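Local coordinates for protein RTX toxin RtxA (Vibrio vulnificus MO6-24/O, PDB 6IMP) that is an alpha/beta hydrolase-fold effector domain of a secreted RTX toxin, probably a hydrolase that contributes to virulence, at residues V70-G74 and T156-Y160; V133-G137 and G149-A154. All coordinates share one frame. Residue numbers count along the deposited sequence, not the author numbering.

Contact 1 (V70-G74 and T156-Y160)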
loop_
_atom_site.group_PDB
_atom_site.type_symbol
_atom_site.label_atom_id
_atom_site.label_comp_id
_atom_site.label_asym_id
_atom_site.label_seq_id
_atom_site.Cartn_x
_atom_site.Cartn_y
_atom_site.Cartn_z
ATOM N N VAL A 70 -0.054 -17.096 1.176
ATOM C CA VAL A 70 -1.060 -16.798 2.207
ATOM C C VAL A 70 -2.372 -16.301 1.568
ATOM O O VAL A 70 -2.367 -15.390 0.734
ATOM C CB VAL A 70 -0.509 -15.783 3.250
ATOM C CG1 VAL A 70 -1.626 -15.077 3.996
ATOM C CG2 VAL A 70 0.412 -16.488 4.245
ATOM N N THR A 71 -3.484 -16.937 1.943
ATOM C CA THR A 71 -4.829 -16.494 1.538
ATOM C C THR A 71 -5.607 -16.079 2.774
ATOM O O THR A 71 -5.623 -16.802 3.765
ATOM C CB THR A 71 -5.625 -17.608 0.824
ATOM O OG1 THR A 71 -4.993 -17.951 -0.420
ATOM C CG2 THR A 71 -7.048 -17.151 0.545
ATOM N N LEU A 72 -6.285 -14.934 2.686
ATOM C CA LEU A 72 -7.020 -14.373 3.821
ATOM C C LEU A 72 -8.508 -14.275 3.479
ATOM O O LEU A 72 -8.867 -14.183 2.302
ATOM C CB LEU A 72 -6.472 -12.982 4.168
ATOM C CG LEU A 72 -4.954 -12.819 4.363
ATOM C CD1 LEU A 72 -4.656 -11.392 4.785
ATOM C CD2 LEU A 72 -4.397 -13.792 5.394
ATOM N N LYS A 73 -9.364 -14.300 4.506
ATOM C CA LYS A 73 -10.811 -14.068 4.326
ATOM C C LYS A 73 -11.129 -12.572 4.279
ATOM O O LYS A 73 -11.426 -11.936 5.306
ATOM C CB LYS A 73 -11.640 -14.736 5.439
ATOM C CG LYS A 73 -13.157 -14.541 5.284
ATOM C CD LYS A 73 -13.896 -14.363 6.610
ATOM C CE LYS A 73 -13.825 -15.614 7.469
ATOM N NZ LYS A 73 -15.047 -15.804 8.298
ATOM N N GLY A 74 -11.105 -12.018 3.076
ATOM C CA GLY A 74 -11.547 -10.643 2.868
ATOM C C GLY A 74 -13.048 -10.520 2.989
ATOM O O GLY A 74 -13.764 -11.522 3.000
ATOM N N THR A 156 -8.107 -6.391 7.093
ATOM C CA THR A 156 -7.962 -7.831 7.017
ATOM C C THR A 156 -6.502 -8.160 7.192
ATOM O O THR A 156 -6.126 -8.915 8.089
ATOM C CB THR A 156 -8.428 -8.365 5.659
ATOM O OG1 THR A 156 -9.806 -8.045 5.481
ATOM C CG2 THR A 156 -8.236 -9.883 5.570
ATOM N N MET A 157 -5.681 -7.536 6.355
ATOM C CA MET A 157 -4.261 -7.799 6.333
ATOM C C MET A 157 -3.663 -7.499 7.682
ATOM O O MET A 157 -2.871 -8.273 8.189
ATOM C CB MET A 157 -3.583 -6.946 5.280
ATOM C CG MET A 157 -3.813 -7.422 3.869
ATOM S SD MET A 157 -3.160 -6.172 2.765
ATOM C CE MET A 157 -4.327 -6.244 1.414
ATOM N N PHE A 158 -4.040 -6.371 8.266
ATOM C CA PHE A 158 -3.609 -6.075 9.625
ATOM C C PHE A 158 -3.974 -7.214 10.555
ATOM O O PHE A 158 -3.103 -7.838 11.151
ATOM C CB PHE A 158 -4.226 -4.789 10.149
ATOM C CG PHE A 158 -3.588 -4.302 11.414
ATOM C CD1 PHE A 158 -2.219 -4.051 11.457
ATOM C CD2 PHE A 158 -4.335 -4.098 12.558
ATOM C CE1 PHE A 158 -1.612 -3.595 12.610
ATOM C CE2 PHE A 158 -3.733 -3.638 13.718
ATOM C CZ PHE A 158 -2.369 -3.395 13.746
ATOM N N ASN A 159 -5.265 -7.513 10.629
ATOM C CA ASN A 159 -5.772 -8.498 11.574
ATOM C C ASN A 159 -5.059 -9.830 11.416
ATOM O O ASN A 159 -4.742 -10.470 12.407
ATOM C CB ASN A 159 -7.282 -8.676 11.427
ATOM C CG ASN A 159 -8.065 -7.497 11.975
ATOM O OD1 ASN A 159 -7.738 -6.942 13.032
ATOM N ND2 ASN A 159 -9.110 -7.112 11.260
ATOM N N TYR A 160 -4.730 -10.205 10.183
ATOM C CA TYR A 160 -3.954 -11.440 9.937
ATOM C C TYR A 160 -2.606 -11.464 10.669
ATOM O O TYR A 160 -2.166 -12.516 11.147
ATOM C CB TYR A 160 -3.728 -11.664 8.438
ATOM C CG TYR A 160 -2.751 -12.775 8.146
ATOM C CD1 TYR A 160 -3.061 -14.089 8.460
ATOM C CD2 TYR A 160 -1.507 -12.509 7.591
ATOM C CE1 TYR A 160 -2.165 -15.124 8.221
ATOM C CE2 TYR A 160 -0.607 -13.535 7.328
ATOM C CZ TYR A 160 -0.940 -14.845 7.649
ATOM O OH TYR A 160 -0.055 -15.872 7.391
#
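In this alpha/beta hydrolase fold, strand 67-73, at one edge of the sheet, packs against helix 147-164, one of the helices that cover the central sheet. The axes of strand 70-73 and helix 156-160 approach to 8.9 Å and cross at 114°, so the helix runs steeply across the strand. The contact is buried and rests on apolar packing.

Leu72 gives up the most surface. Its CA-to-CB bond points toward the helix, and its side chain meets three residues there, Thr156, Met157 and Tyr160, spread over about one turn. Leu72 CB lies 3.8 Å from Thr156 CG2. Leu72 CD1 lies 4.2 Å from Met157 CG. Leu72 CD2 sits over the face of the Tyr160 ring, 3.6 Å from its centroid, in a CH-pi contact.

Tyr160 has the next largest area buried. Val70, two residues before Leu72 on the strand, points to the same side and adds a second CH-pi contact. Val70 CG1 is 4.1 Å from the Tyr160 ring centroid, over the same face. Thr71, between them, points away and touches strand 78-84 instead. The polar end of Tyr160 is also paired, since its OH is hydrogen-bonded to Lys165. Beyond the contact its side chain touches Ile16, Glu17 and Leu131.

Thr156, the third main contributor, lies at the end where the strand gives way to Gly74. The backbones come nearest here, with 6.2 Å between Gly74 CA and Thr156 CA. Thr156 CG2 also reaches the main chain, 3.8 Å from Lys73 O.

Contact 2 (V133-G137 and G149-A154)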
loop_
_atom_site.group_PDB
_atom_site.type_symbol
_atom_site.label_atom_id
_atom_site.label_comp_id
_atom_site.label_asym_id
_atom_site.label_seq_id
_atom_site.Cartn_x
_atom_site.Cartn_y
_atom_site.Cartn_z
ATOM N N VAL A 133 0.342 -8.658 0.452
ATOM C CA VAL A 133 -0.958 -9.186 0.028
ATOM C C VAL A 133 -1.658 -8.219 -0.923
ATOM O O VAL A 133 -1.707 -7.007 -0.679
ATOM C CB VAL A 133 -1.854 -9.441 1.248
ATOM C CG1 VAL A 133 -3.243 -9.893 0.831
ATOM C CG2 VAL A 133 -1.205 -10.482 2.138
ATOM N N ASN A 134 -2.178 -8.768 -2.018
ATOM C CA ASN A 134 -2.995 -8.004 -2.961
ATOM C C ASN A 134 -4.307 -7.531 -2.336
ATOM O O ASN A 134 -5.058 -8.309 -1.757
ATOM C CB ASN A 134 -3.343 -8.857 -4.180
ATOM C CG ASN A 134 -2.204 -8.984 -5.154
ATOM O OD1 ASN A 134 -1.741 -8.000 -5.723
ATOM N ND2 ASN A 134 -1.769 -10.206 -5.383
ATOM N N LEU A 135 -4.610 -6.263 -2.544
ATOM C CA LEU A 135 -5.948 -5.733 -2.330
ATOM C C LEU A 135 -6.910 -6.371 -3.320
ATOM O O LEU A 135 -6.482 -6.904 -4.353
ATOM C CB LEU A 135 -5.934 -4.231 -2.548
ATOM C CG LEU A 135 -4.898 -3.505 -1.695
ATOM C CD1 LEU A 135 -4.557 -2.151 -2.288
ATOM C CD2 LEU A 135 -5.418 -3.376 -0.274
ATOM N N ARG A 136 -8.207 -6.304 -3.033
ATOM C CA ARG A 136 -9.203 -6.831 -3.967
ATOM C C ARG A 136 -8.969 -6.328 -5.398
ATOM O O ARG A 136 -8.750 -5.138 -5.617
ATOM C CB ARG A 136 -10.613 -6.452 -3.540
ATOM C CG ARG A 136 -10.929 -4.981 -3.699
ATOM C CD ARG A 136 -12.289 -4.678 -3.135
ATOM N NE ARG A 136 -12.312 -4.816 -1.686
ATOM C CZ ARG A 136 -13.415 -4.750 -0.953
ATOM N NH1 ARG A 136 -13.343 -4.891 0.363
ATOM N NH2 ARG A 136 -14.588 -4.503 -1.531
ATOM N N GLY A 137 -9.012 -7.250 -6.356
ATOM C CA GLY A 137 -8.944 -6.907 -7.781
ATOM C C GLY A 137 -7.530 -6.890 -8.323
ATOM O O GLY A 137 -7.316 -6.673 -9.523
ATOM N N GLY A 149 -13.481 -0.356 -0.182
ATOM C CA GLY A 149 -13.005 -1.728 -0.242
ATOM C C GLY A 149 -11.526 -1.887 0.107
ATOM O O GLY A 149 -11.163 -2.749 0.904
ATOM N N LEU A 150 -10.669 -1.053 -0.480
ATOM C CA LEU A 150 -9.227 -1.178 -0.273
ATOM C C LEU A 150 -8.840 -0.899 1.169
ATOM O O LEU A 150 -7.954 -1.558 1.717
ATOM C CB LEU A 150 -8.468 -0.252 -1.215
ATOM C CG LEU A 150 -8.695 -0.472 -2.717
ATOM C CD1 LEU A 150 -7.659 0.287 -3.531
ATOM C CD2 LEU A 150 -8.655 -1.940 -3.087
ATOM N N TYR A 151 -9.511 0.065 1.790
ATOM C CA TYR A 151 -9.261 0.375 3.204
ATOM C C TYR A 151 -9.622 -0.801 4.086
ATOM O O TYR A 151 -8.949 -1.080 5.067
ATOM C CB TYR A 151 -10.064 1.589 3.668
ATOM C CG TYR A 151 -9.730 2.919 2.996
ATOM C CD1 TYR A 151 -8.435 3.234 2.589
ATOM C CD2 TYR A 151 -10.719 3.876 2.813
ATOM C CE1 TYR A 151 -8.156 4.459 1.996
ATOM C CE2 TYR A 151 -10.445 5.092 2.228
ATOM C CZ TYR A 151 -9.169 5.381 1.818
ATOM O OH TYR A 151 -8.906 6.604 1.244
ATOM N N GLN A 152 -10.703 -1.475 3.738
ATOM C CA GLN A 152 -11.134 -2.660 4.473
ATOM C C GLN A 152 -10.130 -3.801 4.352
ATOM O O GLN A 152 -9.684 -4.362 5.364
ATOM C CB GLN A 152 -12.518 -3.101 3.998
ATOM C CG GLN A 152 -13.639 -2.330 4.677
ATOM C CD GLN A 152 -13.854 -2.769 6.115
ATOM O OE1 GLN A 152 -13.541 -3.915 6.499
ATOM N NE2 GLN A 152 -14.393 -1.866 6.924
ATOM N N ASP A 153 -9.731 -4.092 3.114
ATOM C CA ASP A 153 -8.733 -5.126 2.840
ATOM C C ASP A 153 -7.437 -4.863 3.615
ATOM O O ASP A 153 -6.769 -5.791 4.056
ATOM C CB ASP A 153 -8.452 -5.201 1.341
ATOM C CG ASP A 153 -9.677 -5.611 0.531
ATOM O OD1 ASP A 153 -10.653 -6.117 1.125
ATOM O OD2 ASP A 153 -9.662 -5.422 -0.707
ATOM N N ALA A 154 -7.115 -3.591 3.819
ATOM C CA ALA A 154 -5.989 -3.221 4.658
ATOM C C ALA A 154 -6.130 -3.770 6.082
ATOM O O ALA A 154 -5.147 -4.156 6.713
ATOM C CB ALA A 154 -5.841 -1.715 4.686
#
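This is a salt-bridged contact between a loop and a helix in a beta-alpha-beta crossover of the alpha/beta hydrolase fold. Segment 133-137 runs from the last residue of strand 129-133 into the following loop, which leads to helix 147-164 and on to parallel strand 172-177. Arg136 and Asp153 form the polar centre. Arg136 NE donates to Asp153 OD2 at 2.9 Å and Arg136 NH1 donates to Asp153 OD1 at 3.1 Å, a two-pronged salt bridge. Asp153 OD2 also accepts from the backbone, 2.9 Å from Arg136 N, so the carboxylate holds both main chain and side chain of one residue. One face of the guanidinium lies over Gly149 CA. A CB on Gly149 would clash with Arg136 CZ. Leu135 and Leu150 add the apolar part, with Leu135 CB 3.6 Å from Leu150 CD2. Asn134 points away and is hydrogen-bonded to Ala112, Glu113 and Thr80. Around the contact, Leu135, Leu150 and Ala154 touch Ile183 of helix 180-192, while Asp153 touches Leu79 of strand 78-84.

Overall arrangement
After three N-terminal helices, the chain forms strand 67-73 at one edge of the sheet. It then passes through strands 78-84, 101-105 and 129-133 before reaching helix 147-164. Contact 1 closes this long loop, with 81 residues between its segments. Contact 2 is nested inside it and closes a short loop of 11 residues, from the end of strand 129-133 to the start of the same helix. Helix 147-164 is thus held twice: its earlier turns by the loop, its later ones by the edge strand. The contact centres are about 9 Å apart. They touch through Met157 CE, which lies 3.5 Å from Leu135 CD2.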